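Local coordinates for protein cadherin-23 (Mus musculus, PDB 5UZ8) that probably serves as a calcium-dependent adhesion protein in hearing and mechanotransduction, its extracellular cadherin repeats joined end to end by calcium-binding linkers, at residues D183-A189 and V207-V213; I115-Y121 and L136-T141; N110-F116 and N201-V207. All coordinates share one frame; numbering follows the deposited sequence.

Contact 1 (D183-A189 and V207-V213); sequences DHYILTA and VQVVIRV
L187 and V209 face each other as an antiparallel hydrogen-bonded pair in the hairpin of strands 184-193 and 204-214, the F and G strands of a cadherin repeat. V209 N donates to L187 O at 2.7 Å, and L187 N returns the bond to V209 O at 2.8 Å, nearly straight at 176°. Their side chains leave on the same buried face, with L187 CB 4.4 Å from V209 CB. Leucine suits this place because its branch at CG, one carbon farther out than that of valine, reaches on to F162, while beta-branched V209 fits an extended strand and packs on L136 and V138.

Y185, two residues earlier on that face, offers V213 the edge of its ring: CG2 of V213 lies close to the ring plane, 4.0 Å from CE1. The long flat side chain extends this apolar layer as far as F162, which it meets edge-to-face.

The other face mixes aliphatic I186 and V210 with polar groups. Q208 bends at its second torsion (chi2 -64°), which brings its amide back over the neighbouring strand. There OE1 accepts the hydroxyl of T188 on a lone pair in the amide plane, at 2.8 Å from OG1, while NE2 rests 3.4 Å from CG2 of I186. A water ties NE2 to T188 OG1 and I186 O. Farther along, R212 and H184 run side by side, NH1 of R212 above one face of the imidazole and 3.7 Å from CD2. H184 ND1 bonds D183 OD1 at 2.7 Å, and R212 NE is taken by Q122.

The chemistry thus alternates with the strand register: aliphatic and aromatic groups seal the interior, whereas the other face sets amide, hydroxyl, imidazole and guanidinium groups, which can also meet water, among its aliphatic ones.

Contact 2 (I115-Y121 and L136-T141); sequences IFDQPSY and LRVTAT
The short A strand of a cadherin repeat, 115-116, pairs here with the B strand, 134-141, and F116 and A140 form a non-hydrogen-bonded antiparallel pair at its centre. I115 and T141 exchange both backbone bonds beside it, and D117 N extends the ladder to T139 O at 2.8 Å. One water donates to I115 O at 2.7 Å and accepts from T141 OG1 at 2.8 Å, so the threonine hydroxyl reinforces the outer end of the pairing.

The small methyl of A140 lets the strands approach closely and sits over one face of the F116 ring, 4.1 Å from its centroid. V138 serves two rings at once. With CG1 anti to its carbonyl carbon (chi1 -56°), its methyls diverge: CG2 meets the edge of F116, 3.8 Å from CE1, while CG1 stands over the centre of the Y121 ring, 3.8 Å from the centroid. CB of Q118 covers the opposite face of Y121, so the ring is held between two aliphatic groups. L136 CD1 adds a contact of 3.7 Å to Y121 CB. A phenol suits this position because the ring fills apolar surroundings while OH, at its far end, receives a straight but weak bond from T139 N (3.4 Å, 174°).

After 117-120 the chain changes sheets. Y121 begins strand 121-126, which runs parallel to 204-214, and its ring spans back to 134-141. F116 and V138 pack on Y153 of strand 151-155, with A191 of strand 184-193 also against F116, so the contact joins the two sheets of the sandwich.

Contact 3 (N110-F116 and N201-V207); sequences NDNNPIF and NRRENSV. With CA (calcium ion), chain I; CA (calcium ion), chain J; CA (calcium ion), chain K.
N110 faces both ways, binding calcium through OD1 at 2.4 Å and donating from ND2 to N201 O at 2.9 Å. An asparagine amide suits this double task, with one oxygen for the metal and one N-H group for the protein. The same calcium takes N112 O at 2.3 Å, and D142, D144, F148 and D193 complete its protein ligands. D111, in the DxNDN linker motif, points away and spans two further calcium ions with its carboxylate oxygens.

R203 holds the 110-113 loop at two oxygens. Its extended chain lays the guanidinium edge against N110 O (2.7 Å from NE), and NH2 reaches N113 OD1 at 2.8 Å; the N113 amide stands 64° to the guanidinium plane. N113 passes the link on, its ND2 bonding E204 O at 2.9 Å from above the carbonyl plane. N205 ND2 then holds P114 O at 2.8 Å, in the plane of its own amide.

Beyond these polar ties, V207 CG1 lies squarely over the F116 ring, 3.6 Å from its centroid. Thus the calcium linker runs alongside the start of strand 204-214, where the backbones of R203 and D193 bond to each other, while P114 packs on A140 of strand 134-141 and V207 on Y121.

In the fold
From the N terminus, the chain leaves the linker calcium sites at 110-112 and enters the repeat at 115-116. Contact 2 closes first, as 136-141 returns beside 115-121, and it joins the opening strand to one sheet. Contact 1 comes later in series, a hairpin of 184-189 with 207-213 in the other sheet. Contact 3 spans farthest: 201-207 comes back to 110-116, so contact 2 is nested inside its loop, while contacts 1 and 3 cross and share V207. Y121 links contacts 2 and 1 by probable backbone hydrogen bonds with Q208 and V210. Together they tie both sheets of the sandwich to its calcium linker.

Contact 1 (D183-A189 and V207-V213)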
# COMPACT_ATOMS: atom_id res chain seq x y z
N ASP A 183 -2.99 -14.90 11.60
CA ASP A 183 -1.64 -14.51 12.06
C ASP A 183 -0.91 -13.52 11.15
O ASP A 183 0.16 -13.05 11.50
CB ASP A 183 -0.74 -15.73 12.34
CG ASP A 183 -0.44 -16.57 11.12
OD1 ASP A 183 -0.85 -16.26 9.99
OD2 ASP A 183 0.25 -17.61 11.32
N HIS A 184 -1.47 -13.23 9.99
CA HIS A 184 -0.94 -12.16 9.15
C HIS A 184 -1.96 -11.82 8.05
O HIS A 184 -2.83 -12.64 7.72
CB HIS A 184 0.36 -12.56 8.47
CG HIS A 184 0.20 -13.61 7.42
ND1 HIS A 184 -0.14 -14.91 7.74
CD2 HIS A 184 0.35 -13.57 6.08
CE1 HIS A 184 -0.18 -15.63 6.63
NE2 HIS A 184 0.12 -14.84 5.61
N TYR A 185 -1.78 -10.64 7.49
CA TYR A 185 -2.65 -10.10 6.45
C TYR A 185 -1.79 -9.64 5.27
O TYR A 185 -0.68 -9.11 5.47
CB TYR A 185 -3.41 -8.89 7.02
CG TYR A 185 -4.29 -9.23 8.18
CD1 TYR A 185 -3.78 -9.33 9.47
CD2 TYR A 185 -5.66 -9.47 7.99
CE1 TYR A 185 -4.61 -9.66 10.55
CE2 TYR A 185 -6.51 -9.75 9.06
CZ TYR A 185 -5.96 -9.85 10.34
OH TYR A 185 -6.74 -10.18 11.41
N ILE A 186 -2.32 -9.81 4.06
CA ILE A 186 -1.69 -9.25 2.87
C ILE A 186 -2.78 -8.39 2.21
O ILE A 186 -3.68 -8.91 1.59
CB ILE A 186 -1.17 -10.35 1.92
CG1 ILE A 186 -0.27 -11.31 2.70
CG2 ILE A 186 -0.44 -9.73 0.72
CD1 ILE A 186 0.35 -12.41 1.86
N LEU A 187 -2.67 -7.08 2.39
CA LEU A 187 -3.68 -6.12 1.99
C LEU A 187 -3.24 -5.39 0.72
O LEU A 187 -2.06 -5.20 0.49
CB LEU A 187 -3.85 -5.09 3.08
CG LEU A 187 -4.19 -5.60 4.47
CD1 LEU A 187 -4.32 -4.37 5.36
CD2 LEU A 187 -5.44 -6.47 4.38
N THR A 188 -4.20 -5.03 -0.11
CA THR A 188 -3.95 -4.20 -1.28
C THR A 188 -4.31 -2.76 -0.97
O THR A 188 -5.47 -2.47 -0.67
CB THR A 188 -4.78 -4.70 -2.47
OG1 THR A 188 -4.45 -6.07 -2.75
CG2 THR A 188 -4.51 -3.84 -3.69
N ALA A 189 -3.32 -1.87 -1.05
CA ALA A 189 -3.54 -0.43 -0.93
C ALA A 189 -3.56 0.17 -2.34
O ALA A 189 -2.73 -0.21 -3.18
CB ALA A 189 -2.46 0.22 -0.10
N VAL A 207 -0.41 -1.45 -4.36
CA VAL A 207 0.73 -2.09 -3.74
C VAL A 207 0.25 -3.07 -2.65
O VAL A 207 -0.87 -2.89 -2.12
CB VAL A 207 1.68 -1.03 -3.16
CG1 VAL A 207 1.08 -0.36 -1.95
CG2 VAL A 207 3.02 -1.62 -2.81
N GLN A 208 1.05 -4.10 -2.35
CA GLN A 208 0.71 -5.04 -1.28
C GLN A 208 1.36 -4.61 0.03
O GLN A 208 2.52 -4.17 0.06
CB GLN A 208 1.06 -6.48 -1.61
CG GLN A 208 0.45 -7.02 -2.88
CD GLN A 208 -1.05 -7.09 -2.82
OE1 GLN A 208 -1.77 -6.28 -3.46
NE2 GLN A 208 -1.53 -8.02 -2.04
N VAL A 209 0.57 -4.72 1.09
CA VAL A 209 0.99 -4.39 2.46
C VAL A 209 0.80 -5.61 3.35
O VAL A 209 -0.33 -6.08 3.50
CB VAL A 209 0.15 -3.24 3.02
CG1 VAL A 209 0.63 -2.89 4.44
CG2 VAL A 209 0.23 -2.04 2.09
N VAL A 210 1.90 -6.14 3.92
CA VAL A 210 1.89 -7.27 4.81
C VAL A 210 1.89 -6.77 6.25
O VAL A 210 2.74 -5.96 6.65
CB VAL A 210 3.13 -8.18 4.62
CG1 VAL A 210 3.11 -9.34 5.61
CG2 VAL A 210 3.17 -8.73 3.20
N ILE A 211 0.98 -7.30 7.05
CA ILE A 211 1.00 -7.06 8.48
C ILE A 211 1.08 -8.41 9.16
O ILE A 211 0.14 -9.21 9.08
CB ILE A 211 -0.23 -6.27 8.98
CG1 ILE A 211 -0.16 -4.84 8.45
CG2 ILE A 211 -0.26 -6.22 10.52
CD1 ILE A 211 -1.49 -4.10 8.41
N ARG A 212 2.21 -8.68 9.80
CA ARG A 212 2.41 -9.94 10.51
C ARG A 212 2.08 -9.71 11.97
O ARG A 212 2.47 -8.70 12.55
CB ARG A 212 3.81 -10.47 10.31
CG ARG A 212 4.12 -10.73 8.84
CD ARG A 212 5.34 -11.63 8.61
NE ARG A 212 5.58 -11.75 7.19
CZ ARG A 212 4.91 -12.56 6.36
NH1 ARG A 212 3.99 -13.42 6.81
NH2 ARG A 212 5.20 -12.51 5.07
N VAL A 213 1.33 -10.64 12.55
CA VAL A 213 0.78 -10.46 13.89
C VAL A 213 1.60 -11.34 14.83
O VAL A 213 1.60 -12.56 14.70
CB VAL A 213 -0.69 -10.86 13.93
CG1 VAL A 213 -1.28 -10.64 15.32
CG2 VAL A 213 -1.46 -10.07 12.90
O HOH W 1 2.60 -14.27 12.95
O HOH W 2 -4.20 -8.37 -1.04

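Contact 2 (I115-Y121 and L136-T141)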
# COMPACT_ATOMS: atom_id res chain seq x y z
N ILE A 115 2.47 6.62 -8.26
CA ILE A 115 3.47 5.53 -8.20
C ILE A 115 3.92 5.43 -6.77
O ILE A 115 4.39 6.41 -6.19
CB ILE A 115 4.68 5.79 -9.10
CG1 ILE A 115 4.26 5.79 -10.59
CG2 ILE A 115 5.76 4.72 -8.89
CD1 ILE A 115 5.32 6.35 -11.53
N PHE A 116 3.77 4.24 -6.18
CA PHE A 116 4.18 4.03 -4.78
C PHE A 116 5.68 4.14 -4.59
O PHE A 116 6.43 3.75 -5.48
CB PHE A 116 3.66 2.73 -4.24
CG PHE A 116 2.24 2.80 -3.82
CD1 PHE A 116 1.89 3.37 -2.61
CD2 PHE A 116 1.23 2.34 -4.65
CE1 PHE A 116 0.56 3.45 -2.21
CE2 PHE A 116 -0.09 2.41 -4.26
CZ PHE A 116 -0.44 2.97 -3.06
N ASP A 117 6.12 4.68 -3.46
CA ASP A 117 7.53 4.93 -3.16
C ASP A 117 8.29 3.60 -2.86
O ASP A 117 9.52 3.57 -2.89
CB ASP A 117 7.69 5.93 -1.98
CG ASP A 117 7.43 7.42 -2.36
OD1 ASP A 117 7.09 7.76 -3.51
OD2 ASP A 117 7.62 8.30 -1.47
N GLN A 118 7.57 2.52 -2.52
CA GLN A 118 8.19 1.19 -2.29
C GLN A 118 7.47 0.17 -3.13
O GLN A 118 6.30 0.37 -3.46
CB GLN A 118 8.12 0.73 -0.83
CG GLN A 118 8.73 1.66 0.16
CD GLN A 118 8.84 1.14 1.62
OE1 GLN A 118 9.34 1.90 2.45
NE2 GLN A 118 8.43 -0.12 1.93
N PRO A 119 8.15 -0.94 -3.46
CA PRO A 119 7.50 -2.04 -4.21
C PRO A 119 6.52 -2.85 -3.34
O PRO A 119 5.64 -3.51 -3.87
CB PRO A 119 8.68 -2.88 -4.68
CG PRO A 119 9.80 -2.58 -3.74
CD PRO A 119 9.61 -1.13 -3.37
N SER A 120 6.69 -2.77 -2.03
CA SER A 120 5.78 -3.37 -1.08
C SER A 120 6.09 -2.82 0.29
O SER A 120 7.06 -2.07 0.47
CB SER A 120 5.81 -4.92 -1.11
OG SER A 120 6.83 -5.50 -0.33
N TYR A 121 5.17 -3.06 1.22
CA TYR A 121 5.29 -2.56 2.60
C TYR A 121 5.08 -3.70 3.53
O TYR A 121 4.33 -4.63 3.20
CB TYR A 121 4.28 -1.46 2.88
CG TYR A 121 4.52 -0.19 2.06
CD1 TYR A 121 3.96 -0.05 0.80
CD2 TYR A 121 5.28 0.87 2.57
CE1 TYR A 121 4.15 1.11 0.05
CE2 TYR A 121 5.47 2.05 1.84
CZ TYR A 121 4.91 2.16 0.59
OH TYR A 121 5.09 3.28 -0.17
N LEU A 136 1.67 1.75 9.76
CA LEU A 136 2.63 2.25 8.78
C LEU A 136 1.94 3.27 7.88
O LEU A 136 0.72 3.38 7.89
CB LEU A 136 3.15 1.10 7.91
CG LEU A 136 2.07 0.65 6.92
CD1 LEU A 136 2.60 0.45 5.53
CD2 LEU A 136 1.30 -0.53 7.44
N ARG A 137 2.75 4.00 7.13
CA ARG A 137 2.24 4.95 6.16
C ARG A 137 2.74 4.54 4.78
O ARG A 137 3.92 4.30 4.59
CB ARG A 137 2.76 6.34 6.53
CG ARG A 137 2.23 7.48 5.67
CD ARG A 137 2.66 8.81 6.28
NE ARG A 137 1.66 9.37 7.17
CZ ARG A 137 1.90 10.19 8.19
NH1 ARG A 137 0.89 10.67 8.91
NH2 ARG A 137 3.15 10.53 8.50
N VAL A 138 1.83 4.45 3.82
CA VAL A 138 2.16 4.26 2.42
C VAL A 138 2.15 5.62 1.73
O VAL A 138 1.35 6.49 2.08
CB VAL A 138 1.23 3.26 1.73
CG1 VAL A 138 1.24 1.94 2.48
CG2 VAL A 138 -0.18 3.80 1.55
N THR A 139 3.05 5.80 0.76
CA THR A 139 3.11 7.04 0.02
C THR A 139 3.32 6.73 -1.46
O THR A 139 4.23 5.94 -1.83
CB THR A 139 4.28 7.93 0.51
OG1 THR A 139 4.14 8.23 1.91
CG2 THR A 139 4.37 9.22 -0.29
N ALA A 140 2.50 7.35 -2.29
CA ALA A 140 2.68 7.40 -3.74
C ALA A 140 2.94 8.85 -4.18
O ALA A 140 2.62 9.78 -3.44
CB ALA A 140 1.45 6.87 -4.41
N THR A 141 3.54 9.05 -5.36
CA THR A 141 3.74 10.39 -5.89
C THR A 141 3.18 10.46 -7.28
O THR A 141 3.08 9.43 -7.97
CB THR A 141 5.21 10.75 -5.96
OG1 THR A 141 5.89 9.82 -6.81
CG2 THR A 141 5.83 10.74 -4.56
O HOH W 3 6.91 7.41 -5.93

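Contact 3 (N110-F116 and N201-V207)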
# COMPACT_ATOMS: atom_id res chain seq x y z
N ASN A 110 -3.70 14.43 -17.70
CA ASN A 110 -3.48 13.45 -16.68
C ASN A 110 -2.83 12.20 -17.26
O ASN A 110 -3.47 11.14 -17.40
CB ASN A 110 -4.78 13.11 -15.94
CG ASN A 110 -4.53 12.27 -14.70
OD1 ASN A 110 -3.44 12.31 -14.14
ND2 ASN A 110 -5.53 11.52 -14.26
N ASP A 111 -1.54 12.33 -17.58
CA ASP A 111 -0.78 11.25 -18.22
C ASP A 111 0.23 10.53 -17.30
O ASP A 111 1.00 9.69 -17.78
CB ASP A 111 -0.13 11.72 -19.54
CG ASP A 111 0.85 12.90 -19.38
OD1 ASP A 111 0.85 13.62 -18.36
OD2 ASP A 111 1.59 13.16 -20.35
N ASN A 112 0.22 10.84 -16.01
CA ASN A 112 1.05 10.12 -15.05
C ASN A 112 0.19 9.46 -13.97
O ASN A 112 -0.71 10.10 -13.42
CB ASN A 112 2.08 11.04 -14.41
CG ASN A 112 3.16 11.47 -15.41
OD1 ASN A 112 4.15 10.76 -15.58
ND2 ASN A 112 2.90 12.57 -16.12
N ASN A 113 0.50 8.21 -13.67
CA ASN A 113 -0.17 7.49 -12.59
C ASN A 113 0.49 7.84 -11.28
O ASN A 113 1.71 8.05 -11.26
CB ASN A 113 -0.01 5.98 -12.76
CG ASN A 113 -0.80 5.44 -13.94
OD1 ASN A 113 -0.69 5.94 -15.02
ND2 ASN A 113 -1.61 4.41 -13.71
N PRO A 114 -0.27 7.75 -10.17
CA PRO A 114 0.43 7.72 -8.87
C PRO A 114 1.27 6.47 -8.77
O PRO A 114 0.84 5.39 -9.22
CB PRO A 114 -0.70 7.71 -7.83
CG PRO A 114 -1.95 7.99 -8.56
CD PRO A 114 -1.72 7.60 -10.02
N ILE A 115 2.47 6.62 -8.26
CA ILE A 115 3.47 5.53 -8.20
C ILE A 115 3.92 5.43 -6.77
O ILE A 115 4.39 6.41 -6.19
CB ILE A 115 4.68 5.79 -9.10
CG1 ILE A 115 4.26 5.79 -10.59
CG2 ILE A 115 5.76 4.72 -8.89
CD1 ILE A 115 5.32 6.35 -11.53
N PHE A 116 3.77 4.24 -6.18
CA PHE A 116 4.18 4.03 -4.78
C PHE A 116 5.68 4.14 -4.59
O PHE A 116 6.43 3.75 -5.48
CB PHE A 116 3.66 2.73 -4.24
CG PHE A 116 2.24 2.80 -3.82
CD1 PHE A 116 1.89 3.37 -2.61
CD2 PHE A 116 1.23 2.34 -4.65
CE1 PHE A 116 0.56 3.45 -2.21
CE2 PHE A 116 -0.09 2.41 -4.26
CZ PHE A 116 -0.44 2.97 -3.06
N ASN A 201 -11.00 9.18 -16.33
CA ASN A 201 -9.88 10.16 -16.35
C ASN A 201 -9.11 10.07 -15.02
O ASN A 201 -8.32 10.94 -14.74
CB ASN A 201 -10.35 11.63 -16.68
CG ASN A 201 -9.20 12.60 -17.17
OD1 ASN A 201 -8.18 12.21 -17.77
ND2 ASN A 201 -9.40 13.88 -16.94
N ARG A 202 -9.29 8.99 -14.26
CA ARG A 202 -8.52 8.75 -13.03
C ARG A 202 -7.55 7.60 -13.25
O ARG A 202 -7.96 6.56 -13.79
CB ARG A 202 -9.44 8.43 -11.86
CG ARG A 202 -10.43 9.54 -11.56
CD ARG A 202 -11.18 9.36 -10.24
NE ARG A 202 -10.30 9.59 -9.12
CZ ARG A 202 -10.59 9.37 -7.85
NH1 ARG A 202 -11.79 8.91 -7.48
NH2 ARG A 202 -9.68 9.58 -6.93
N ARG A 203 -6.31 7.79 -12.84
CA ARG A 203 -5.27 6.79 -12.93
C ARG A 203 -4.93 6.29 -11.53
O ARG A 203 -5.11 6.99 -10.53
CB ARG A 203 -4.01 7.39 -13.57
CG ARG A 203 -4.12 7.66 -15.04
CD ARG A 203 -2.89 8.39 -15.59
NE ARG A 203 -2.92 8.47 -17.05
CZ ARG A 203 -2.52 7.52 -17.90
NH1 ARG A 203 -2.58 7.73 -19.19
NH2 ARG A 203 -2.02 6.36 -17.47
N GLU A 204 -4.44 5.05 -11.48
CA GLU A 204 -4.17 4.39 -10.22
C GLU A 204 -2.99 3.44 -10.30
O GLU A 204 -2.60 2.98 -11.41
CB GLU A 204 -5.40 3.61 -9.78
CG GLU A 204 -5.75 2.41 -10.66
CD GLU A 204 -7.07 1.79 -10.28
OE1 GLU A 204 -7.13 0.57 -10.10
OE2 GLU A 204 -8.08 2.53 -10.16
N ASN A 205 -2.57 3.02 -9.12
CA ASN A 205 -1.69 1.88 -8.96
C ASN A 205 -1.96 1.30 -7.59
O ASN A 205 -2.45 2.00 -6.67
CB ASN A 205 -0.21 2.28 -9.05
CG ASN A 205 0.37 2.16 -10.45
OD1 ASN A 205 0.25 1.13 -11.10
ND2 ASN A 205 1.02 3.22 -10.92
N SER A 206 -1.64 0.03 -7.45
CA SER A 206 -1.79 -0.64 -6.15
C SER A 206 -0.46 -1.16 -5.65
O SER A 206 0.46 -1.40 -6.43
CB SER A 206 -2.76 -1.78 -6.30
OG SER A 206 -2.29 -2.71 -7.26
N VAL A 207 -0.41 -1.45 -4.36
CA VAL A 207 0.73 -2.09 -3.74
C VAL A 207 0.25 -3.07 -2.65
O VAL A 207 -0.87 -2.89 -2.12
CB VAL A 207 1.68 -1.03 -3.16
CG1 VAL A 207 1.08 -0.36 -1.95
CG2 VAL A 207 3.02 -1.62 -2.81
CA CA I . -1.82 11.87 -12.46
CA CA J . 0.79 15.73 -17.27
CA CA K . 3.48 14.44 -19.75
O HOH W 4 -6.29 14.34 -18.90
O HOH W 5 -3.27 10.52 -20.71
O HOH W 6 -6.08 10.04 -17.61
O HOH W 7 4.49 12.62 -18.65
O HOH W 8 4.44 13.46 -21.78